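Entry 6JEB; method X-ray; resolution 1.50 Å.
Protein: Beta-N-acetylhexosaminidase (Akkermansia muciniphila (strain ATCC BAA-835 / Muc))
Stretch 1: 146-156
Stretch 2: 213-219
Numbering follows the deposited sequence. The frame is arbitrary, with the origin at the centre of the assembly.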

ATOM      1  N   SER A 146      23.939  -3.232 -11.176  1.00 12.67           N
ATOM      2  CA  SER A 146      24.514  -2.946 -12.490  1.00 12.76           C
ATOM      3  C   SER A 146      23.573  -3.308 -13.630  1.00 12.43           C
ATOM      4  O   SER A 146      23.654  -2.703 -14.712  1.00 14.42           O
ATOM      5  N   VAL A 147      22.687  -4.288 -13.420  1.00 12.45           N
ATOM      6  CA  VAL A 147      21.766  -4.749 -14.458  1.00 12.23           C
ATOM      7  C   VAL A 147      20.306  -4.500 -14.084  1.00 11.59           C
ATOM      8  O   VAL A 147      19.587  -3.790 -14.792  1.00 12.36           O
ATOM      9  N   ALA A 148      19.850  -5.087 -12.972  1.00 11.97           N
ATOM     10  CA  ALA A 148      18.414  -5.146 -12.697  1.00 11.30           C
ATOM     11  C   ALA A 148      17.799  -3.789 -12.373  1.00 11.18           C
ATOM     12  O   ALA A 148      16.574  -3.646 -12.478  1.00 12.78           O
ATOM     13  N   SER A 149      18.599  -2.798 -11.979  1.00 11.35           N
ATOM     14  CA  SER A 149      18.067  -1.494 -11.602  1.00 10.94           C
ATOM     15  C   SER A 149      17.954  -0.539 -12.784  1.00 12.38           C
ATOM     16  O   SER A 149      17.588   0.627 -12.585  1.00 13.51           O
ATOM     17  N   ARG A 150      18.266  -0.998 -13.999  1.00 12.33           N
ATOM     18  CA  ARG A 150      18.342  -0.149 -15.179  1.00 12.42           C
ATOM     19  C   ARG A 150      17.534  -0.761 -16.308  1.00 13.23           C
ATOM     20  O   ARG A 150      17.535  -1.980 -16.483  1.00 14.81           O
ATOM     21  N   ARG A 151      16.854   0.083 -17.085  1.00 11.84           N
ATOM     22  CA  ARG A 151      16.205  -0.386 -18.300  1.00 12.07           C
ATOM     23  C   ARG A 151      16.437   0.610 -19.432  1.00 12.25           C
ATOM     24  O   ARG A 151      16.706   1.792 -19.205  1.00 13.23           O
ATOM     25  N   GLU A 152      16.312   0.110 -20.663  1.00 12.53           N
ATOM     26  CA  GLU A 152      16.686   0.886 -21.842  1.00 13.65           C
ATOM     27  C   GLU A 152      15.700   2.012 -22.140  1.00 13.68           C
ATOM     28  O   GLU A 152      16.102   3.055 -22.677  1.00 14.97           O
ATOM     29  N   GLU A 153      14.422   1.823 -21.824  1.00 13.64           N
ATOM     30  CA  GLU A 153      13.376   2.780 -22.183  1.00 13.94           C
ATOM     31  C   GLU A 153      12.088   2.330 -21.506  1.00 13.03           C
ATOM     32  O   GLU A 153      12.070   1.346 -20.757  1.00 13.61           O
ATOM     33  N   SER A 154      11.002   3.052 -21.791  1.00 13.92           N
ATOM     34  CA  SER A 154       9.662   2.665 -21.352  1.00 14.82           C
ATOM     35  C   SER A 154       8.709   2.859 -22.523  1.00 14.99           C
ATOM     36  O   SER A 154       8.568   3.975 -23.033  1.00 15.24           O
ATOM     37  N   PHE A 155       8.059   1.782 -22.954  1.00 15.56           N
ATOM     38  CA  PHE A 155       7.030   1.864 -23.998  1.00 16.75           C
ATOM     39  C   PHE A 155       7.539   2.571 -25.253  1.00 18.54           C
ATOM     40  O   PHE A 155       6.857   3.416 -25.836  1.00 18.91           O
ATOM     41  N   GLY A 156       8.757   2.230 -25.666  1.00 16.96           N
ATOM     42  CA  GLY A 156       9.300   2.770 -26.899  1.00 16.48           C
ATOM     43  C   GLY A 156       9.730   4.217 -26.845  1.00 16.18           C
ATOM     44  O   GLY A 156      10.020   4.796 -27.899  1.00 18.97           O
ATOM     45  N   ASN A 213      16.746  -8.822 -21.209  1.00 16.24           N
ATOM     46  CA  ASN A 213      16.905  -7.463 -20.717  1.00 16.02           C
ATOM     47  C   ASN A 213      15.795  -7.151 -19.726  1.00 15.21           C
ATOM     48  O   ASN A 213      14.757  -7.815 -19.695  1.00 15.48           O
ATOM     49  N   VAL A 214      16.029  -6.128 -18.908  1.00 13.40           N
ATOM     50  CA  VAL A 214      14.971  -5.636 -18.037  1.00 11.74           C
ATOM     51  C   VAL A 214      13.803  -5.178 -18.907  1.00 12.77           C
ATOM     52  O   VAL A 214      13.992  -4.578 -19.974  1.00 15.04           O
ATOM     53  N   ARG A 215      12.586  -5.488 -18.472  1.00 13.17           N
ATOM     54  CA  ARG A 215      11.419  -5.265 -19.315  1.00 12.81           C
ATOM     55  C   ARG A 215      11.150  -3.774 -19.478  1.00 13.90           C
ATOM     56  O   ARG A 215      11.290  -2.992 -18.530  1.00 14.41           O
ATOM     57  N   THR A 216      10.756  -3.379 -20.694  1.00 13.64           N
ATOM     58  CA  THR A 216      10.460  -1.984 -20.995  1.00 14.67           C
ATOM     59  C   THR A 216       8.998  -1.763 -21.329  1.00 15.90           C
ATOM     60  O   THR A 216       8.610  -0.635 -21.655  1.00 18.18           O
ATOM     61  N   THR A 217       8.182  -2.810 -21.261  1.00 15.80           N
ATOM     62  CA  THR A 217       6.766  -2.746 -21.573  1.00 17.41           C
ATOM     63  C   THR A 217       5.999  -3.400 -20.434  1.00 17.94           C
ATOM     64  O   THR A 217       6.582  -3.992 -19.523  1.00 18.62           O
ATOM     65  N   ALA A 218       4.677  -3.272 -20.481  1.00 19.31           N
ATOM     66  CA  ALA A 218       3.820  -3.972 -19.538  1.00 20.83           C
ATOM     67  C   ALA A 218       3.589  -5.395 -20.037  1.00 21.86           C
ATOM     68  O   ALA A 218       4.389  -5.928 -20.810  1.00 25.18           O
ATOM     69  N   GLY A 219       2.519  -6.033 -19.598  1.00 23.82           N
ATOM     70  CA  GLY A 219       2.282  -7.409 -19.966  1.00 22.56           C
ATOM     71  C   GLY A 219       2.919  -8.381 -18.993  1.00 21.74           C
ATOM     72  O   GLY A 219       3.706  -8.023 -18.112  1.00 23.28           O
TER

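The two stretches run side by side, with R151 CA 5.4 Å from V214 CA, S154 CA 4.7 Å from T216 CA and F155 CA 5.2 Å from T217 CA, and together they bury 435 Å². Direct polar contact between them rests on a single hydrogen bond, F155 N to T216 O at 2.8 Å with an N-H...O angle of 173°. The same carbonyl receives a CA-H...O contact, with S154 CA 3.5 Å from T216 O, so one acceptor serves two adjacent residues. Much of the remaining contact is side-chain packing.

V214 points toward stretch 1. Its chi1 of 177° (t) places CG2 beside the backbone of V147 to R150: V214 CG2 lies 3.2 Å from R150 O, 3.5 Å from V147 O and 4.0 Å from A148 CA. The other methyl approaches the side chain of R151; V214 CG1 lies 3.7 Å from R151 CB. The valine thus packs largely against main chain, consistent with the CB of A148 and of R150 pointing away from it. R150 instead turns back along its own stretch; with chi1 -69° (m) and an extended chain beyond, R150 NH1 donates to S146 O at 3.1 Å.

R151 also points toward the partner stretch. Chi1 is p (69°), while chi2 and chi3 are both t, so the aliphatic part runs out straight and passes the carbonyl of R215; R151 CD lies 3.4 Å from R215 O. This carbonyl is buried by the contact and has no hydrogen-bonding partner in the model. The guanidinium is engaged at S154, whose chi1 of -49° (m) presents S154 OG to R151 NE at 3.0 Å and to R151 NH2 at 2.9 Å. A weak bond from R151 NE to E153 O (3.2 Å, 124°) accompanies this pair, and further partners lie elsewhere in the structure.

T216 has the largest area covered by the opposing stretch, 96 Å². Its chi1 is p (65°). T216 CB sits 3.2 Å from E153 O and 4.0 Å from E153 CG, whereas T216 CG2 lies 4.3 Å from R151 CB and 4.1 Å from E152 N. T216 OG1 is 2.8 Å from water 2; the water accepts from G156 N at 2.9 Å and donates weakly to E153 OE2 at 3.0 Å. E153, with chi1 p and chi2 t, extends its carboxylate to this water. Water 1 forms a second bridge, accepting from E152 N at 3.0 Å and donating to V214 O at 2.8 Å.

F155 starts with CB pointing away, yet its end comes nearer: chi1 -44° (m) and chi2 -76° bring F155 CE1 to 3.6 Å from A218 N, 4.0 Å from T217 CA and 4.2 Å from A218 CB. T216 O lies over one ring face. Beyond this contact, R215 points away with chi1 -156° and chi2 and chi3 t, and closes its own loop through R215 NE and R215 NH2, 2.9 and 3.0 Å respectively from A218 O.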

ATOM      1  CB  SER A 146      25.855  -3.653 -12.660  1.00 13.67           C
ATOM      2  OG  SER A 146      25.672  -5.054 -12.665  1.00 15.02           O
ATOM      3  CB  VAL A 147      21.993  -6.236 -14.785  1.00 13.55           C
ATOM      4  CG1 VAL A 147      21.005  -6.694 -15.846  1.00 14.61           C
ATOM      5  CG2 VAL A 147      23.434  -6.475 -15.248  1.00 15.50           C
ATOM      6  CB  ALA A 148      18.134  -6.151 -11.574  1.00 12.51           C
ATOM      7  CB  SER A 149      18.928  -0.853 -10.502  1.00 11.91           C
ATOM      8  OG  SER A 149      20.135  -0.314 -11.032  1.00 13.24           O
ATOM      9  CB  ARG A 150      19.800  -0.053 -15.641  1.00 12.80           C
ATOM     10  CG  ARG A 150      20.662   0.724 -14.669  1.00 13.50           C
ATOM     11  CD  ARG A 150      22.130   0.318 -14.722  1.00 13.35           C
ATOM     12  NE  ARG A 150      22.946   1.287 -13.998  1.00 13.19           N
ATOM     13  CZ  ARG A 150      24.249   1.150 -13.792  1.00 13.35           C
ATOM     14  NH1 ARG A 150      24.881   0.062 -14.235  1.00 15.10           N
ATOM     15  NH2 ARG A 150      24.918   2.098 -13.143  1.00 15.71           N
ATOM     16  CB  ARG A 151      14.710  -0.692 -18.100  1.00 13.03           C
ATOM     17  CG  ARG A 151      13.837   0.523 -17.852  1.00 12.43           C
ATOM     18  CD  ARG A 151      12.357   0.130 -17.803  1.00 13.69           C
ATOM     19  NE  ARG A 151      11.485   1.286 -17.613  1.00 12.10           N
ATOM     20  CZ  ARG A 151      10.979   1.655 -16.440  1.00 10.99           C
ATOM     21  NH1 ARG A 151      11.255   0.958 -15.336  1.00 11.98           N
ATOM     22  NH2 ARG A 151      10.191   2.719 -16.367  1.00 12.31           N
ATOM     23  CB  GLU A 152      16.793  -0.054 -23.047  1.00 17.53           C
ATOM     24  CG  GLU A 152      17.119   0.637 -24.360  1.00 22.92           C
ATOM     25  CD  GLU A 152      16.887  -0.268 -25.556  1.00 28.46           C
ATOM     26  OE1 GLU A 152      16.782  -1.496 -25.360  1.00 30.94           O
ATOM     27  OE2 GLU A 152      16.783   0.253 -26.684  1.00 30.27           O
ATOM     28  CB  GLU A 153      13.176   2.875 -23.704  1.00 14.55           C
ATOM     29  CG  GLU A 153      12.788   1.545 -24.359  1.00 16.25           C
ATOM     30  CD  GLU A 153      12.498   1.675 -25.852  1.00 17.02           C
ATOM     31  OE1 GLU A 153      12.455   2.813 -26.372  1.00 18.74           O
ATOM     32  OE2 GLU A 153      12.302   0.633 -26.511  1.00 19.77           O
ATOM     33  CB  SER A 154       9.211   3.515 -20.161  1.00 14.92           C
ATOM     34  OG  SER A 154      10.213   3.570 -19.151  1.00 14.77           O
ATOM     35  CB  PHE A 155       5.747   2.519 -23.476  1.00 17.43           C
ATOM     36  CG  PHE A 155       5.330   2.023 -22.130  1.00 17.74           C
ATOM     37  CD1 PHE A 155       4.725   0.782 -21.986  1.00 19.55           C
ATOM     38  CD2 PHE A 155       5.559   2.789 -21.000  1.00 18.65           C
ATOM     39  CE1 PHE A 155       4.350   0.316 -20.733  1.00 22.37           C
ATOM     40  CE2 PHE A 155       5.181   2.339 -19.756  1.00 20.80           C
ATOM     41  CZ  PHE A 155       4.582   1.100 -19.616  1.00 22.23           C
ATOM     42  CB  ASN A 213      16.860  -6.454 -21.868  1.00 19.60           C
ATOM     43  CG  ASN A 213      17.981  -6.658 -22.850  1.00 29.56           C
ATOM     44  OD1 ASN A 213      19.125  -6.877 -22.461  1.00 33.74           O
ATOM     45  ND2 ASN A 213      17.658  -6.607 -24.134  1.00 36.00           N
ATOM     46  CB  VAL A 214      15.515  -4.515 -17.136  1.00 12.34           C
ATOM     47  CG1 VAL A 214      14.402  -3.929 -16.256  1.00 13.32           C
ATOM     48  CG2 VAL A 214      16.669  -5.032 -16.275  1.00 13.73           C
ATOM     49  CB  ARG A 215      10.196  -5.954 -18.709  1.00 13.82           C
ATOM     50  CG  ARG A 215       9.116  -6.279 -19.731  1.00 14.12           C
ATOM     51  CD  ARG A 215       7.938  -6.968 -19.070  1.00 15.14           C
ATOM     52  NE  ARG A 215       6.857  -7.260 -20.006  1.00 16.20           N
ATOM     53  CZ  ARG A 215       6.703  -8.419 -20.643  1.00 16.77           C
ATOM     54  NH1 ARG A 215       7.582  -9.404 -20.470  1.00 17.65           N
ATOM     55  NH2 ARG A 215       5.669  -8.590 -21.465  1.00 19.14           N
ATOM     56  CB  THR A 216      11.328  -1.481 -22.156  1.00 15.50           C
ATOM     57  OG1 THR A 216      10.972  -2.189 -23.351  1.00 17.38           O
ATOM     58  CG2 THR A 216      12.807  -1.680 -21.849  1.00 15.91           C
ATOM     59  CB  THR A 217       6.474  -3.482 -22.885  1.00 19.69           C
ATOM     60  OG1 THR A 217       6.929  -4.842 -22.781  1.00 21.12           O
ATOM     61  CG2 THR A 217       7.183  -2.797 -24.046  1.00 21.01           C
ATOM     62  CB  ALA A 218       2.501  -3.217 -19.355  1.00 26.76           C
TER
HETATM   63  O   HOH W   1      16.008  -2.833 -20.887  1.00 15.56           O
HETATM   64  O   HOH W   2       9.862  -0.415 -25.197  1.00 19.58           O